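Putative translational inhibitor protein (Yersinia pestis, PDB 5V4D) is of unknown function but belongs to the Rid (YjgF-like) family, whose members include enamine/imine deaminases, and so may hydrolyse reactive enamines or imines. Local coordinates at residues A[33-38]-A[116-121]; A[78-83]-A[107-112]; A[72-77]-A[122-127]. One frame throughout, in Å; residues are numbered along the deposited sequence.

Contact 1 (A[33-38]-A[116-121]); sequences GQIPIN and KGALVE
I35 lies across the side chain of E121, and the two side chains cross at a slant. The methyl CG2 of I35 does the touching, 3.7 Å from CG of E121. The glutamate CG stands anti to its own backbone N (chi1 -176°) and the side chain runs extended beyond it. This carries the carboxylate past Q34 O to G33, where OE1 of E121 comes to 3.4 Å from CA of G33. E121 also packs on T108 of the second subunit, so it stands at a subunit boundary. The other branch of I35 goes elsewhere. Its CD1 meets CG of K116 at 4.0 Å, and these two side chains cross at about a right angle. I37 meets the same lysine, again nearly at right angles. Its CD1 sits tightly on CD of K116, at 3.4 Å. CD of the P36 ring meets CB of A118 at 3.5 Å, tighter than usual contact. The same CD packs against the carbonyl O of V120, a buried oxygen for which the model holds no hydrogen-bond partner. No hydrogen bond joins the two segments. The nearest to one is a CA-H...O contact, from CA of E121 to O of Q34 at 3.3 Å. P36 centres an inverse gamma turn, closed by a weak bond from I37 N to I35 O. The loop after strand 28-31 thus lies against the entry to strand 120-127, and Q34 bonds I122 of that strand. Helix 49-66 lies against the loop through contacts of Q34 and P36. V120 packs on I79 and I81 of the adjacent strand 74-81.

Contact 2 (A[78-83]-A[107-112]); sequences TIFITN and STVEVS. With ACY (acetic acid), chain G.
T78 and S107 are a parallel bridge pair within strands 74-81 and 105-110, with CA of T78 3.3 Å from O of S107. T78 CG2 lies over one face of the F80 ring, offset toward its rim. I79 follows with two backbone bonds: its N donates to O of S107 at 2.8 Å, and its O accepts from N of V109 at 3.0 Å. Its side chain lies alongside that of T108, both pointing the same way. The hydroxyl OG1 of T108 donates to OXT of a bound acetic acid at 2.7 Å. That molecule probably comes from the crystallisation liquor, and R106 also bonds it. F80 points to the face that carries T78, S107 and V109; V111, just past the strand, also reaches it. Its CD1 meets CG2 of V109 and CG1 of V111, each at 3.7 Å. The F80 and V109 side chains run alongside each other, while V111 slants across F80. V109 also packs on F80 of the third subunit. I81 N donates to O of V109 in a nearly straight bond (173°). I81 O takes N of V111 at 2.8 Å, in a more bent bond. T82 leaves the strand. One water lies 2.8 Å from both T82 O and S112 O, but it has more acceptors in reach than protons and need not serve both at once. N83 lies beside E110, amide and carboxylate planes nearly perpendicular (82°). E110 CG is anti to its backbone N (chi1 -171°) and the side chain is extended, which brings OE1 to 3.5 Å from CA of N83. OE1 bonds I84 N, OE2 bonds S112 of the third subunit, and N83 OD1 bonds N85 N. The pair belongs to a beta-alpha-beta unit whose helix 87-98 packs on I79, I81 and T108. Strand 120-127 flanks strand 74-81 on its other edge.

Contact 3 (A[72-77]-A[122-127]); sequences DKIVKT and IEVIAG
K73, V75 and K76 share three backbone hydrogen bonds with segment 122-127. G127 N donates to O of K73 at 2.9 Å, from above the carbonyl plane. V75 N donates to O of I125 at 2.9 Å, and I125 N to O of K76 at 3.0 Å. The register shifts by one between I74 and K76, a beta bulge in this antiparallel pair of the mixed sheet. V75 (phi/psi -98°/-39°) is the inserted residue. It sits with K76 opposite I125, which bonds both. Two non-hydrogen-bonded pairs, I74 with A126 and T77 with V124, lie on one face. There the apolar contacts gather. CG2 of I74 meets CB of V124 at 4.1 Å, and CG2 of T77 meets CG1 of V124 at 3.7 Å. With T77 OG1 between its backbone N and carbonyl carbon (chi1 71°), it hydrogen-bonds Y94 while CG2 faces V124. K76 NZ bonds O of T77. Across the interface of the three-chain assembly, it also makes a salt bridge to E123 of the third subunit. Helix 49-66 packs on I74, I122 and V124, helix 87-98 reaches I74 and I122, and strand 105-110 lies along the other edge of strand 74-81.

Overall arrangement
From the N terminus, the loop after strand 28-31 comes first. Contact 1 joins it to residues 116-121 and closes a long loop holding both helices. Next comes 72-77, which contact 3 pairs with the C-terminal strand. Contacts 1 and 3 cross along the chain, since their segments alternate. Contact 2 spans the shortest loop, from 78-83 to 107-112 around helix 87-98, and lies within the loops of both other contacts. Strand 74-81 serves contacts 2 and 3, and strand 120-127 serves contacts 1 and 3. Together they tie three neighbouring strands of the sheet to the loop before helix 49-66. Contacts 2 and 3 both reach the third subunit.

Contact 1 (A[33-38]-A[116-121])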
loop_
_atom_site.group_PDB
_atom_site.type_symbol
_atom_site.label_atom_id
_atom_site.label_comp_id
_atom_site.label_asym_id
_atom_site.label_seq_id
_atom_site.Cartn_x
_atom_site.Cartn_y
_atom_site.Cartn_z
ATOM N N GLY A 33 3.205 6.467 6.844
ATOM C CA GLY A 33 1.857 6.930 7.112
ATOM C C GLY A 33 1.814 7.908 8.273
ATOM O O GLY A 33 2.405 7.652 9.341
ATOM N N GLN A 34 1.147 9.048 8.065
ATOM C CA GLN A 34 0.998 10.081 9.078
ATOM C C GLN A 34 -0.325 9.907 9.787
ATOM O O GLN A 34 -1.370 9.761 9.131
ATOM C CB GLN A 34 1.054 11.486 8.481
ATOM C CG GLN A 34 2.500 11.928 8.220
ATOM C CD GLN A 34 3.279 12.014 9.519
ATOM O OE1 GLN A 34 2.728 12.334 10.591
ATOM N NE2 GLN A 34 4.542 11.672 9.451
ATOM N N ILE A 35 -0.267 9.955 11.119
ATOM C CA ILE A 35 -1.470 9.971 11.945
ATOM C C ILE A 35 -1.614 11.356 12.579
ATOM O O ILE A 35 -0.695 12.190 12.508
ATOM C CB ILE A 35 -1.465 8.842 13.001
ATOM C CG1 ILE A 35 -0.191 8.842 13.814
ATOM C CG2 ILE A 35 -1.708 7.470 12.361
ATOM C CD1 ILE A 35 -0.374 8.023 15.167
ATOM N N PRO A 36 -2.769 11.658 13.183
ATOM C CA PRO A 36 -3.092 13.032 13.601
ATOM C C PRO A 36 -2.487 13.389 14.955
ATOM O O PRO A 36 -3.186 13.869 15.856
ATOM C CB PRO A 36 -4.624 13.034 13.685
ATOM C CG PRO A 36 -5.074 11.747 13.164
ATOM C CD PRO A 36 -3.966 10.791 13.181
ATOM N N ILE A 37 -1.161 13.214 15.068
ATOM C CA ILE A 37 -0.405 13.629 16.242
ATOM C C ILE A 37 0.011 15.081 16.057
ATOM O O ILE A 37 0.506 15.461 14.987
ATOM C CB ILE A 37 0.834 12.740 16.453
ATOM C CG1 ILE A 37 0.435 11.316 16.805
ATOM C CG2 ILE A 37 1.771 13.365 17.553
ATOM C CD1 ILE A 37 -0.283 11.234 18.088
ATOM N N ASN A 38 -0.205 15.896 17.090
ATOM C CA ASN A 38 0.364 17.260 17.108
ATOM C C ASN A 38 1.861 17.144 17.370
ATOM O O ASN A 38 2.252 16.722 18.470
ATOM C CB ASN A 38 -0.352 18.080 18.197
ATOM C CG ASN A 38 0.259 19.470 18.420
ATOM O OD1 ASN A 38 1.306 19.795 17.848
ATOM N ND2 ASN A 38 -0.397 20.289 19.254
ATOM N N LYS A 116 -2.655 4.658 18.006
ATOM C CA LYS A 116 -3.131 5.667 18.964
ATOM C C LYS A 116 -4.620 5.935 18.882
ATOM O O LYS A 116 -5.122 6.903 19.488
ATOM C CB LYS A 116 -2.347 6.991 18.807
ATOM C CG LYS A 116 -0.857 6.799 18.976
ATOM C CD LYS A 116 -0.194 8.083 19.387
ATOM C CE LYS A 116 1.075 7.833 20.178
ATOM N NZ LYS A 116 0.787 7.828 21.639
ATOM N N GLY A 117 -5.384 5.059 18.230
ATOM C CA GLY A 117 -6.811 5.250 18.129
ATOM C C GLY A 117 -7.191 6.295 17.125
ATOM O O GLY A 117 -8.321 6.794 17.180
ATOM N N ALA A 118 -6.289 6.617 16.208
ATOM C CA ALA A 118 -6.572 7.620 15.164
ATOM C C ALA A 118 -7.764 7.217 14.289
ATOM O O ALA A 118 -8.057 6.030 14.082
ATOM C CB ALA A 118 -5.358 7.807 14.263
ATOM N N LEU A 119 -8.431 8.220 13.723
ATOM C CA LEU A 119 -9.527 7.967 12.773
ATOM C C LEU A 119 -9.056 7.843 11.330
ATOM O O LEU A 119 -9.825 7.383 10.444
ATOM C CB LEU A 119 -10.556 9.111 12.807
ATOM C CG LEU A 119 -11.212 9.347 14.180
ATOM C CD1 LEU A 119 -12.071 10.631 14.118
ATOM C CD2 LEU A 119 -12.070 8.147 14.604
ATOM N N VAL A 120 -7.861 8.347 11.045
ATOM C CA VAL A 120 -7.386 8.411 9.673
ATOM C C VAL A 120 -5.868 8.374 9.720
ATOM O O VAL A 120 -5.251 8.936 10.631
ATOM C CB VAL A 120 -7.941 9.666 8.948
ATOM C CG1 VAL A 120 -7.596 11.002 9.683
ATOM C CG2 VAL A 120 -7.477 9.710 7.478
ATOM N N GLU A 121 -5.267 7.747 8.696
ATOM C CA GLU A 121 -3.823 7.712 8.471
ATOM C C GLU A 121 -3.595 7.861 6.984
ATOM O O GLU A 121 -4.271 7.186 6.203
ATOM C CB GLU A 121 -3.207 6.394 8.983
ATOM C CG GLU A 121 -1.682 6.369 8.839
ATOM C CD GLU A 121 -1.063 5.070 9.321
ATOM O OE1 GLU A 121 -0.037 4.607 8.772
ATOM O OE2 GLU A 121 -1.679 4.430 10.200
#

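Contact 2 (A[78-83]-A[107-112])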
loop_
_atom_site.group_PDB
_atom_site.type_symbol
_atom_site.label_atom_id
_atom_site.label_comp_id
_atom_site.label_asym_id
_atom_site.label_seq_id
_atom_site.Cartn_x
_atom_site.Cartn_y
_atom_site.Cartn_z
ATOM N N THR A 78 -2.417 6.650 -0.042
ATOM C CA THR A 78 -3.425 5.714 0.460
ATOM C C THR A 78 -4.041 6.325 1.704
ATOM O O THR A 78 -3.319 6.800 2.592
ATOM C CB THR A 78 -2.809 4.345 0.798
ATOM O OG1 THR A 78 -2.216 3.823 -0.390
ATOM C CG2 THR A 78 -3.839 3.361 1.322
ATOM N N ILE A 79 -5.359 6.344 1.749
ATOM C CA ILE A 79 -6.090 6.787 2.927
ATOM C C ILE A 79 -6.619 5.556 3.657
ATOM O O ILE A 79 -7.446 4.812 3.110
ATOM C CB ILE A 79 -7.239 7.722 2.523
ATOM C CG1 ILE A 79 -6.675 8.964 1.829
ATOM C CG2 ILE A 79 -8.089 8.129 3.776
ATOM C CD1 ILE A 79 -7.792 9.921 1.313
ATOM N N PHE A 80 -6.201 5.409 4.915
ATOM C CA PHE A 80 -6.717 4.375 5.828
ATOM C C PHE A 80 -7.648 5.092 6.787
ATOM O O PHE A 80 -7.229 6.021 7.491
ATOM C CB PHE A 80 -5.579 3.683 6.588
ATOM C CG PHE A 80 -4.516 3.049 5.703
ATOM C CD1 PHE A 80 -4.730 1.847 5.052
ATOM C CD2 PHE A 80 -3.282 3.633 5.610
ATOM C CE1 PHE A 80 -3.690 1.244 4.297
ATOM C CE2 PHE A 80 -2.269 3.020 4.841
ATOM C CZ PHE A 80 -2.483 1.871 4.214
ATOM N N ILE A 81 -8.936 4.731 6.774
ATOM C CA ILE A 81 -9.880 5.372 7.678
ATOM C C ILE A 81 -10.621 4.302 8.458
ATOM O O ILE A 81 -10.870 3.204 7.960
ATOM C CB ILE A 81 -10.883 6.306 6.960
ATOM C CG1 ILE A 81 -11.482 5.673 5.707
ATOM C CG2 ILE A 81 -10.221 7.626 6.638
ATOM C CD1 ILE A 81 -12.657 6.473 5.174
ATOM N N THR A 82 -10.992 4.638 9.691
ATOM C CA THR A 82 -11.679 3.646 10.516
ATOM C C THR A 82 -13.180 3.573 10.234
ATOM O O THR A 82 -13.832 2.627 10.688
ATOM C CB THR A 82 -11.460 3.897 12.014
ATOM O OG1 THR A 82 -11.963 5.195 12.409
ATOM C CG2 THR A 82 -9.982 3.745 12.405
ATOM N N ASN A 83 -13.730 4.521 9.474
ATOM C CA ASN A 83 -15.167 4.543 9.193
ATOM C C ASN A 83 -15.304 5.103 7.786
ATOM O O ASN A 83 -14.998 6.282 7.556
ATOM C CB ASN A 83 -15.907 5.409 10.203
ATOM C CG ASN A 83 -17.418 5.435 9.965
ATOM O OD1 ASN A 83 -17.925 5.010 8.947
ATOM N ND2 ASN A 83 -18.142 5.954 10.950
ATOM N N SER A 107 -5.794 5.328 -3.191
ATOM C CA SER A 107 -6.731 4.296 -2.739
ATOM C C SER A 107 -7.238 4.674 -1.357
ATOM O O SER A 107 -6.487 5.227 -0.558
ATOM C CB SER A 107 -6.058 2.924 -2.678
ATOM O OG SER A 107 -5.638 2.547 -4.008
ATOM N N THR A 108 -8.476 4.267 -1.046
ATOM C CA THR A 108 -9.118 4.522 0.241
ATOM C C THR A 108 -9.713 3.209 0.702
ATOM O O THR A 108 -10.446 2.565 -0.060
ATOM C CB THR A 108 -10.246 5.565 0.129
ATOM O OG1 THR A 108 -9.705 6.794 -0.362
ATOM C CG2 THR A 108 -10.907 5.787 1.548
ATOM N N VAL A 109 -9.421 2.817 1.937
ATOM C CA VAL A 109 -9.990 1.587 2.500
ATOM C C VAL A 109 -10.370 1.822 3.952
ATOM O O VAL A 109 -9.762 2.645 4.639
ATOM C CB VAL A 109 -9.004 0.381 2.415
ATOM C CG1 VAL A 109 -8.687 0.044 0.928
ATOM C CG2 VAL A 109 -7.715 0.611 3.190
ATOM N N GLU A 110 -11.381 1.086 4.434
ATOM C CA GLU A 110 -11.728 1.127 5.851
ATOM C C GLU A 110 -10.928 0.081 6.621
ATOM O O GLU A 110 -11.053 -1.118 6.368
ATOM C CB GLU A 110 -13.222 0.898 6.059
ATOM C CG GLU A 110 -13.626 1.168 7.529
ATOM C CD GLU A 110 -15.063 0.755 7.775
ATOM O OE1 GLU A 110 -15.991 1.568 7.585
ATOM O OE2 GLU A 110 -15.277 -0.432 8.131
ATOM N N VAL A 111 -10.130 0.533 7.553
ATOM C CA VAL A 111 -9.364 -0.346 8.438
ATOM C C VAL A 111 -10.104 -0.492 9.765
ATOM O O VAL A 111 -11.017 0.281 10.103
ATOM C CB VAL A 111 -7.951 0.203 8.677
ATOM C CG1 VAL A 111 -7.205 0.290 7.337
ATOM C CG2 VAL A 111 -7.999 1.581 9.328
ATOM N N SER A 112 -9.727 -1.505 10.543
ATOM C CA SER A 112 -10.477 -1.631 11.785
ATOM C C SER A 112 -9.904 -0.735 12.883
ATOM O O SER A 112 -10.672 -0.188 13.693
ATOM C CB SER A 112 -10.587 -3.104 12.229
ATOM O OG SER A 112 -9.376 -3.820 12.175
HETATM C C ACY G . -9.919 5.943 -3.793
HETATM O O ACY G . -10.460 4.865 -3.413
HETATM O OXT ACY G . -9.528 6.889 -3.047
HETATM C CH3 ACY G . -9.684 6.108 -5.277
HETATM O O HOH W 1 -13.097 0.602 12.498
#

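Contact 3 (A[72-77]-A[122-127])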
loop_
_atom_site.group_PDB
_atom_site.type_symbol
_atom_site.label_atom_id
_atom_site.label_comp_id
_atom_site.label_asym_id
_atom_site.label_seq_id
_atom_site.Cartn_x
_atom_site.Cartn_y
_atom_site.Cartn_z
ATOM N N ASP A 72 2.820 19.357 -4.637
ATOM C CA ASP A 72 2.623 19.242 -6.079
ATOM C C ASP A 72 3.284 17.998 -6.663
ATOM O O ASP A 72 2.855 17.524 -7.724
ATOM C CB ASP A 72 3.160 20.492 -6.785
ATOM C CG ASP A 72 2.845 20.504 -8.274
ATOM O OD1 ASP A 72 3.793 20.433 -9.101
ATOM O OD2 ASP A 72 1.646 20.567 -8.610
ATOM N N LYS A 73 4.302 17.457 -5.990
ATOM C CA LYS A 73 5.062 16.305 -6.468
ATOM C C LYS A 73 4.540 14.962 -5.956
ATOM O O LYS A 73 5.105 13.921 -6.331
ATOM C CB LYS A 73 6.535 16.419 -6.054
ATOM C CG LYS A 73 7.238 17.650 -6.616
ATOM C CD LYS A 73 7.062 17.721 -8.097
ATOM C CE LYS A 73 7.809 18.934 -8.646
ATOM N NZ LYS A 73 9.274 18.823 -8.355
ATOM N N ILE A 74 3.470 14.941 -5.156
ATOM C CA ILE A 74 2.936 13.674 -4.661
ATOM C C ILE A 74 2.308 12.927 -5.820
ATOM O O ILE A 74 1.531 13.491 -6.596
ATOM C CB ILE A 74 1.949 13.901 -3.508
ATOM C CG1 ILE A 74 2.753 14.390 -2.289
ATOM C CG2 ILE A 74 1.200 12.561 -3.147
ATOM C CD1 ILE A 74 1.853 14.803 -1.069
ATOM N N VAL A 75 2.679 11.657 -5.950
ATOM C CA VAL A 75 2.274 10.813 -7.052
ATOM C C VAL A 75 1.095 9.929 -6.672
ATOM O O VAL A 75 0.187 9.716 -7.475
ATOM C CB VAL A 75 3.511 9.980 -7.471
ATOM C CG1 VAL A 75 3.142 8.852 -8.310
ATOM C CG2 VAL A 75 4.505 10.891 -8.233
ATOM N N LYS A 76 1.088 9.405 -5.448
ATOM C CA LYS A 76 0.138 8.378 -5.035
ATOM C C LYS A 76 -0.002 8.445 -3.521
ATOM O O LYS A 76 0.997 8.661 -2.829
ATOM C CB LYS A 76 0.644 6.989 -5.473
ATOM C CG LYS A 76 -0.075 5.757 -4.838
ATOM C CD LYS A 76 -1.520 5.671 -5.339
ATOM C CE LYS A 76 -2.205 4.286 -4.994
ATOM N NZ LYS A 76 -2.111 4.065 -3.520
ATOM N N THR A 77 -1.238 8.319 -3.022
ATOM C CA THR A 77 -1.508 8.278 -1.595
ATOM C C THR A 77 -2.413 7.087 -1.300
ATOM O O THR A 77 -3.097 6.573 -2.198
ATOM C CB THR A 77 -2.200 9.553 -1.066
ATOM O OG1 THR A 77 -3.559 9.587 -1.550
ATOM C CG2 THR A 77 -1.498 10.808 -1.539
ATOM N N ILE A 122 -2.705 8.767 6.570
ATOM C CA ILE A 122 -2.495 8.953 5.130
ATOM C C ILE A 122 -1.024 8.737 4.824
ATOM O O ILE A 122 -0.149 9.364 5.441
ATOM C CB ILE A 122 -2.958 10.338 4.655
ATOM C CG1 ILE A 122 -4.465 10.444 4.906
ATOM C CG2 ILE A 122 -2.691 10.514 3.140
ATOM C CD1 ILE A 122 -5.027 11.811 4.451
ATOM N N GLU A 123 -0.765 7.871 3.838
ATOM C CA GLU A 123 0.568 7.535 3.363
ATOM C C GLU A 123 0.752 8.114 1.969
ATOM O O GLU A 123 -0.166 8.035 1.145
ATOM C CB GLU A 123 0.679 6.009 3.339
ATOM C CG GLU A 123 1.889 5.428 2.753
ATOM C CD GLU A 123 1.700 3.898 2.718
ATOM O OE1 GLU A 123 1.894 3.297 3.756
ATOM O OE2 GLU A 123 1.257 3.340 1.690
ATOM N N VAL A 124 1.920 8.711 1.697
ATOM C CA VAL A 124 2.184 9.312 0.398
ATOM C C VAL A 124 3.542 8.898 -0.146
ATOM O O VAL A 124 4.468 8.535 0.600
ATOM C CB VAL A 124 2.112 10.862 0.431
ATOM C CG1 VAL A 124 0.913 11.341 1.233
ATOM C CG2 VAL A 124 3.398 11.491 1.003
ATOM N N ILE A 125 3.647 8.900 -1.472
ATOM C CA ILE A 125 4.942 8.898 -2.139
ATOM C C ILE A 125 4.994 10.117 -3.037
ATOM O O ILE A 125 3.978 10.565 -3.580
ATOM C CB ILE A 125 5.258 7.628 -2.951
ATOM C CG1 ILE A 125 4.198 7.394 -4.024
ATOM C CG2 ILE A 125 5.456 6.433 -2.010
ATOM C CD1 ILE A 125 4.697 6.468 -5.143
ATOM N N ALA A 126 6.194 10.672 -3.173
ATOM C CA ALA A 126 6.370 11.895 -3.935
ATOM C C ALA A 126 7.606 11.793 -4.807
ATOM O O ALA A 126 8.558 11.096 -4.482
ATOM C CB ALA A 126 6.509 13.128 -3.037
ATOM N N GLY A 127 7.679 12.646 -5.823
ATOM C CA GLY A 127 8.972 12.938 -6.424
ATOM C C GLY A 127 9.809 13.852 -5.544
ATOM O O GLY A 127 9.293 14.721 -4.844
#